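Side-chain contacts in CDC25-like phosphatase YCH1 (PDB 3FS5), which removes phosphate groups from proteins as a small phosphatase related to Cdc25 and to single-domain rhodaneses: residues L17-W20 and M21-H25; D62-Y65 and L66-L69. All coordinates share one frame; numbering follows the deposited sequence.

Contact 1: L17-W20 and M21-H25; sequences LHRW and MQEGH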
ATOM      1  N   LEU A  17      -8.685  -1.990   6.221  1.00 18.32           N
ATOM      2  CA  LEU A  17      -8.487  -1.247   4.979  1.00 17.80           C
ATOM      3  C   LEU A  17      -9.819  -1.174   4.241  1.00 17.75           C
ATOM      4  O   LEU A  17     -10.182  -0.135   3.695  1.00 16.87           O
ATOM      5  CB  LEU A  17      -7.450  -1.931   4.078  1.00 16.37           C
ATOM      6  CG  LEU A  17      -7.301  -1.324   2.675  1.00 16.35           C
ATOM      7  CD1 LEU A  17      -6.966   0.163   2.780  1.00 15.57           C
ATOM      8  CD2 LEU A  17      -6.212  -2.068   1.905  1.00 16.97           C
ATOM      9  N   HIS A  18     -10.547  -2.282   4.234  1.00 16.83           N
ATOM     10  CA  HIS A  18     -11.833  -2.324   3.557  1.00 18.51           C
ATOM     11  C   HIS A  18     -12.773  -1.278   4.147  1.00 17.32           C
ATOM     12  O   HIS A  18     -13.521  -0.628   3.424  1.00 17.87           O
ATOM     13  CB  HIS A  18     -12.444  -3.728   3.677  1.00 19.08           C
ATOM     14  CG  HIS A  18     -13.832  -3.826   3.127  1.00 21.96           C
ATOM     15  ND1 HIS A  18     -14.952  -3.591   3.894  1.00 23.55           N
ATOM     16  CD2 HIS A  18     -14.278  -4.082   1.876  1.00 24.14           C
ATOM     17  CE1 HIS A  18     -16.029  -3.698   3.139  1.00 24.73           C
ATOM     18  NE2 HIS A  18     -15.648  -3.995   1.909  1.00 25.38           N
ATOM     19  N   ARG A  19     -12.726  -1.112   5.462  1.00 17.61           N
ATOM     20  CA  ARG A  19     -13.572  -0.130   6.125  1.00 19.55           C
ATOM     21  C   ARG A  19     -13.169   1.272   5.663  1.00 19.82           C
ATOM     22  O   ARG A  19     -14.026   2.100   5.354  1.00 20.65           O
ATOM     23  CB  ARG A  19     -13.436  -0.251   7.645  1.00 22.09           C
ATOM     24  CG  ARG A  19     -14.392   0.641   8.421  1.00 28.19           C
ATOM     25  CD  ARG A  19     -14.273   0.423   9.926  1.00 32.93           C
ATOM     26  NE  ARG A  19     -15.058   1.406  10.672  1.00 40.95           N
ATOM     27  CZ  ARG A  19     -16.383   1.379  10.806  1.00 44.00           C
ATOM     28  NH1 ARG A  19     -16.997   2.330  11.502  1.00 44.59           N
ATOM     29  NH2 ARG A  19     -17.096   0.399  10.259  1.00 45.78           N
ATOM     30  N   TRP A  20     -11.862   1.531   5.603  1.00 17.13           N
ATOM     31  CA  TRP A  20     -11.364   2.831   5.150  1.00 18.54           C
ATOM     32  C   TRP A  20     -11.831   3.121   3.728  1.00 17.72           C
ATOM     33  O   TRP A  20     -12.144   4.263   3.382  1.00 16.46           O
ATOM     34  CB  TRP A  20      -9.830   2.862   5.151  1.00 17.22           C
ATOM     35  CG  TRP A  20      -9.185   2.863   6.500  1.00 18.29           C
ATOM     36  CD1 TRP A  20      -9.795   2.712   7.714  1.00 17.77           C
ATOM     37  CD2 TRP A  20      -7.786   3.017   6.769  1.00 18.79           C
ATOM     38  NE1 TRP A  20      -8.859   2.764   8.721  1.00 17.79           N
ATOM     39  CE2 TRP A  20      -7.619   2.950   8.168  1.00 17.96           C
ATOM     40  CE3 TRP A  20      -6.657   3.208   5.962  1.00 19.30           C
ATOM     41  CZ2 TRP A  20      -6.366   3.068   8.780  1.00 19.98           C
ATOM     42  CZ3 TRP A  20      -5.408   3.326   6.573  1.00 21.31           C
ATOM     43  CH2 TRP A  20      -5.278   3.254   7.969  1.00 17.98           C
ATOM     44  N   MET A  21     -11.846   2.091   2.890  1.00 16.24           N
ATOM     45  CA  MET A  21     -12.262   2.265   1.506  1.00 17.90           C
ATOM     46  C   MET A  21     -13.752   2.586   1.408  1.00 19.83           C
ATOM     47  O   MET A  21     -14.160   3.418   0.596  1.00 19.96           O
ATOM     48  CB  MET A  21     -11.911   1.014   0.697  1.00 17.99           C
ATOM     49  CG  MET A  21     -10.404   0.860   0.481  1.00 20.92           C
ATOM     50  SD  MET A  21      -9.909  -0.636  -0.391  1.00 23.05           S
ATOM     51  CE  MET A  21     -10.386  -0.222  -2.068  1.00 20.04           C
ATOM     52  N   GLN A  22     -14.554   1.937   2.248  1.00 19.01           N
ATOM     53  CA  GLN A  22     -15.994   2.174   2.263  1.00 22.58           C
ATOM     54  C   GLN A  22     -16.303   3.616   2.682  1.00 23.15           C
ATOM     55  O   GLN A  22     -17.178   4.260   2.105  1.00 24.39           O
ATOM     56  CB  GLN A  22     -16.685   1.206   3.234  1.00 22.98           C
ATOM     57  CG  GLN A  22     -16.717  -0.253   2.779  1.00 25.89           C
ATOM     58  CD  GLN A  22     -17.690  -0.493   1.635  1.00 29.31           C
ATOM     59  OE1 GLN A  22     -17.518   0.037   0.540  1.00 33.30           O
ATOM     60  NE2 GLN A  22     -18.721  -1.290   1.890  1.00 27.40           N
ATOM     61  N   GLU A  23     -15.578   4.118   3.680  1.00 23.54           N
ATOM     62  CA  GLU A  23     -15.790   5.477   4.184  1.00 25.05           C
ATOM     63  C   GLU A  23     -15.080   6.571   3.394  1.00 25.89           C
ATOM     64  O   GLU A  23     -15.493   7.732   3.428  1.00 23.89           O
ATOM     65  CB  GLU A  23     -15.356   5.567   5.649  1.00 26.41           C
ATOM     66  CG  GLU A  23     -16.147   4.672   6.578  1.00 30.72           C
ATOM     67  CD  GLU A  23     -15.809   4.906   8.033  1.00 33.72           C
ATOM     68  OE1 GLU A  23     -14.646   4.678   8.423  1.00 38.65           O
ATOM     69  OE2 GLU A  23     -16.709   5.320   8.791  1.00 38.04           O
ATOM     70  N   GLY A  24     -14.004   6.211   2.701  1.00 24.73           N
ATOM     71  CA  GLY A  24     -13.274   7.193   1.921  1.00 24.75           C
ATOM     72  C   GLY A  24     -12.150   7.874   2.682  1.00 25.46           C
ATOM     73  O   GLY A  24     -11.505   8.782   2.163  1.00 26.40           O
ATOM     74  N   HIS A  25     -11.913   7.431   3.911  1.00 25.08           N
ATOM     75  CA  HIS A  25     -10.862   7.989   4.756  1.00 25.81           C
ATOM     76  C   HIS A  25     -10.636   7.067   5.944  1.00 25.84           C
ATOM     77  O   HIS A  25     -11.396   6.114   6.151  1.00 26.17           O
ATOM     78  CB  HIS A  25     -11.260   9.388   5.244  1.00 28.36           C
ATOM     79  CG  HIS A  25     -12.630   9.450   5.843  1.00 28.25           C
ATOM     80  ND1 HIS A  25     -12.962   8.804   7.014  1.00 29.60           N
ATOM     81  CD2 HIS A  25     -13.766  10.048   5.408  1.00 29.44           C
ATOM     82  CE1 HIS A  25     -14.243   8.998   7.273  1.00 30.51           C
ATOM     83  NE2 HIS A  25     -14.754   9.749   6.315  1.00 30.35           N
TER
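Gln22 bends back alongside the His18 imidazole, one helical turn earlier. Its CB passes 3.5 Å from Arg19 O, and CG then comes 3.5 Å from His18 CE1, approaching the ring at a slant. A bend at chi2 (-72°) turns the chain so that CD and NE2 follow the same ring, NE2 lying 3.8 Å from His18 CE1, with amide and imidazole planes 48° apart. The same imidazole stacks on the ring of Tyr132. Beside it, Arg19 and Glu23 form a long salt bridge, Arg19 NE to Glu23 OE1 at 4.0 Å; the carboxylate sits over one guanidinium face, so charge alone draws the two together. On the inner side of the helix Leu17 CG meets Met21 SD at 4.1 Å, both residues reaching Trp128 and Ile48, while Trp20, also buried, meets Trp119 edge-to-face. Four i to i+4 backbone bonds run through the turn, the last from Gly24 N to Trp20 O at 2.8 Å. Gly24 leaves the helix with positive phi (91°). The whole is the C-terminal end of an amphipathic helix, 14-23, terminated by a glycine, in a rhodanese-like domain.

Contact 2: D62-Y65 and L66-L69; sequences DPEY and LREL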
ATOM      1  N   ASP A  62      16.220   1.939  -8.872  1.00 35.96           N
ATOM      2  CA  ASP A  62      16.153   3.244  -9.513  1.00 36.01           C
ATOM      3  C   ASP A  62      15.711   4.364  -8.570  1.00 35.99           C
ATOM      4  O   ASP A  62      14.519   4.540  -8.310  1.00 33.29           O
ATOM      5  CB  ASP A  62      15.209   3.164 -10.714  1.00 37.27           C
ATOM      6  CG  ASP A  62      15.178   4.444 -11.518  1.00 39.88           C
ATOM      7  OD1 ASP A  62      14.504   4.463 -12.571  1.00 40.25           O
ATOM      8  OD2 ASP A  62      15.823   5.429 -11.100  1.00 41.81           O
ATOM      9  N   PRO A  63      16.677   5.143  -8.051  1.00 35.66           N
ATOM     10  CA  PRO A  63      16.417   6.258  -7.134  1.00 35.27           C
ATOM     11  C   PRO A  63      15.410   7.269  -7.682  1.00 34.33           C
ATOM     12  O   PRO A  63      14.674   7.896  -6.919  1.00 33.73           O
ATOM     13  CB  PRO A  63      17.802   6.868  -6.941  1.00 36.58           C
ATOM     14  CG  PRO A  63      18.701   5.673  -7.042  1.00 36.17           C
ATOM     15  CD  PRO A  63      18.127   4.958  -8.243  1.00 35.58           C
ATOM     16  N   GLU A  64      15.389   7.431  -9.001  1.00 33.30           N
ATOM     17  CA  GLU A  64      14.467   8.360  -9.643  1.00 34.42           C
ATOM     18  C   GLU A  64      13.040   7.839  -9.552  1.00 32.70           C
ATOM     19  O   GLU A  64      12.087   8.614  -9.450  1.00 31.58           O
ATOM     20  CB  GLU A  64      14.836   8.558 -11.117  1.00 38.52           C
ATOM     21  CG  GLU A  64      16.158   9.272 -11.340  1.00 44.10           C
ATOM     22  CD  GLU A  64      16.211  10.618 -10.640  1.00 48.07           C
ATOM     23  OE1 GLU A  64      15.327  11.465 -10.904  1.00 50.74           O
ATOM     24  OE2 GLU A  64      17.136  10.829  -9.825  1.00 50.03           O
ATOM     25  N   TYR A  65      12.903   6.519  -9.598  1.00 29.88           N
ATOM     26  CA  TYR A  65      11.596   5.889  -9.519  1.00 28.45           C
ATOM     27  C   TYR A  65      11.042   6.090  -8.115  1.00 26.20           C
ATOM     28  O   TYR A  65       9.868   6.412  -7.947  1.00 26.83           O
ATOM     29  CB  TYR A  65      11.707   4.398  -9.841  1.00 27.33           C
ATOM     30  CG  TYR A  65      10.383   3.750 -10.181  1.00 28.72           C
ATOM     31  CD1 TYR A  65       9.545   4.306 -11.146  1.00 28.16           C
ATOM     32  CD2 TYR A  65       9.980   2.567  -9.562  1.00 26.70           C
ATOM     33  CE1 TYR A  65       8.340   3.700 -11.490  1.00 29.89           C
ATOM     34  CE2 TYR A  65       8.778   1.950  -9.901  1.00 29.27           C
ATOM     35  CZ  TYR A  65       7.964   2.521 -10.866  1.00 30.29           C
ATOM     36  OH  TYR A  65       6.786   1.908 -11.221  1.00 31.62           O
ATOM     37  N   LEU A  66      11.892   5.903  -7.111  1.00 25.90           N
ATOM     38  CA  LEU A  66      11.480   6.087  -5.723  1.00 27.19           C
ATOM     39  C   LEU A  66      11.130   7.552  -5.507  1.00 28.60           C
ATOM     40  O   LEU A  66      10.163   7.880  -4.815  1.00 27.56           O
ATOM     41  CB  LEU A  66      12.609   5.683  -4.769  1.00 26.41           C
ATOM     42  CG  LEU A  66      12.376   5.954  -3.276  1.00 26.96           C
ATOM     43  CD1 LEU A  66      11.117   5.250  -2.805  1.00 27.28           C
ATOM     44  CD2 LEU A  66      13.582   5.473  -2.481  1.00 29.06           C
ATOM     45  N   ARG A  67      11.928   8.433  -6.102  1.00 28.87           N
ATOM     46  CA  ARG A  67      11.704   9.867  -5.992  1.00 31.32           C
ATOM     47  C   ARG A  67      10.344  10.225  -6.588  1.00 29.35           C
ATOM     48  O   ARG A  67       9.615  11.056  -6.039  1.00 29.19           O
ATOM     49  CB  ARG A  67      12.817  10.620  -6.723  1.00 36.10           C
ATOM     50  CG  ARG A  67      12.681  12.129  -6.688  1.00 44.29           C
ATOM     51  CD  ARG A  67      13.774  12.789  -7.514  1.00 51.08           C
ATOM     52  NE  ARG A  67      13.617  14.239  -7.571  1.00 57.43           N
ATOM     53  CZ  ARG A  67      14.367  15.043  -8.319  1.00 60.50           C
ATOM     54  NH1 ARG A  67      15.330  14.538  -9.078  1.00 61.97           N
ATOM     55  NH2 ARG A  67      14.154  16.354  -8.309  1.00 62.48           N
ATOM     56  N   GLU A  68      10.006   9.595  -7.711  1.00 28.02           N
ATOM     57  CA  GLU A  68       8.721   9.837  -8.365  1.00 27.51           C
ATOM     58  C   GLU A  68       7.563   9.461  -7.443  1.00 24.35           C
ATOM     59  O   GLU A  68       6.582  10.194  -7.340  1.00 22.57           O
ATOM     60  CB  GLU A  68       8.607   9.032  -9.665  1.00 30.61           C
ATOM     61  CG  GLU A  68       7.169   8.896 -10.163  1.00 35.63           C
ATOM     62  CD  GLU A  68       7.039   8.018 -11.394  1.00 40.33           C
ATOM     63  OE1 GLU A  68       5.919   7.524 -11.650  1.00 40.77           O
ATOM     64  OE2 GLU A  68       8.045   7.830 -12.113  1.00 41.91           O
ATOM     65  N   LEU A  69       7.675   8.309  -6.788  1.00 23.41           N
ATOM     66  CA  LEU A  69       6.634   7.854  -5.872  1.00 21.71           C
ATOM     67  C   LEU A  69       6.498   8.836  -4.712  1.00 19.78           C
ATOM     68  O   LEU A  69       5.397   9.257  -4.380  1.00 18.59           O
ATOM     69  CB  LEU A  69       6.958   6.456  -5.334  1.00 21.30           C
ATOM     70  CG  LEU A  69       6.008   5.936  -4.246  1.00 22.21           C
ATOM     71  CD1 LEU A  69       4.573   5.912  -4.774  1.00 18.50           C
ATOM     72  CD2 LEU A  69       6.451   4.553  -3.797  1.00 21.44           C
TER
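The Tyr65 ring and the Glu68 carboxylate stand nearly upright to each other, planes 82° apart, with Glu68 OE2 reaching the ring obliquely at 4.0 Å from Tyr65 CD1. The other carboxylate oxygen, Glu68 OE1, is hydrogen-bonded to the Tyr54 hydroxyl, whose ring also meets that of Tyr65; Arg58 adds a cation-pi contact. A second flat pair lies further round the helix: the Glu64 carboxylate and the Arg67 guanidinium, at 81° to each other, form a salt bridge with Glu64 OE1 3.6 Å from Arg67 NH1. A bend at chi2 (-56°) turns the Glu64 carboxylate alongside the extended Arg67 chain, both pointing the same way. Asp62 caps the first turn. Its OD2 takes Glu64 N at 2.9 Å, met from above the carboxylate plane, and Tyr65 N weakly at 3.5 Å, while its backbone O receives Leu66 N at 3.2 Å to begin the i to i+4 series. Pro63, with no N-H to offer, follows as the first helical residue. Asp62 thus separates helix 56-61 from helix 63-78. Tyr65 and Leu69 both pack on Leu59 of the shorter helix, Leu69 also touches Tyr54, and Leu66 rests on Ser107, just past helix 96-106.

Each contact lies at one end of its own helix, contact 1 at the C-terminal end of helix 14-23 and contact 2 at the N-terminal start of helix 63-78. They lie on opposite sides of the chain's centre, their own centres about 28 Å apart, and do not touch. Contact 1 is partly buried, with leucine and tryptophan turned into the domain towards strand 84-88 and helix 124-132. Contact 2 is a surface contact with one buried residue, and neighbours helix 56-61. Each has an acid–arginine pair, but they differ: spaced four residues and long in contact 1, spaced three and shorter in contact 2. One end is closed by glycine, the other by an aspartate cap.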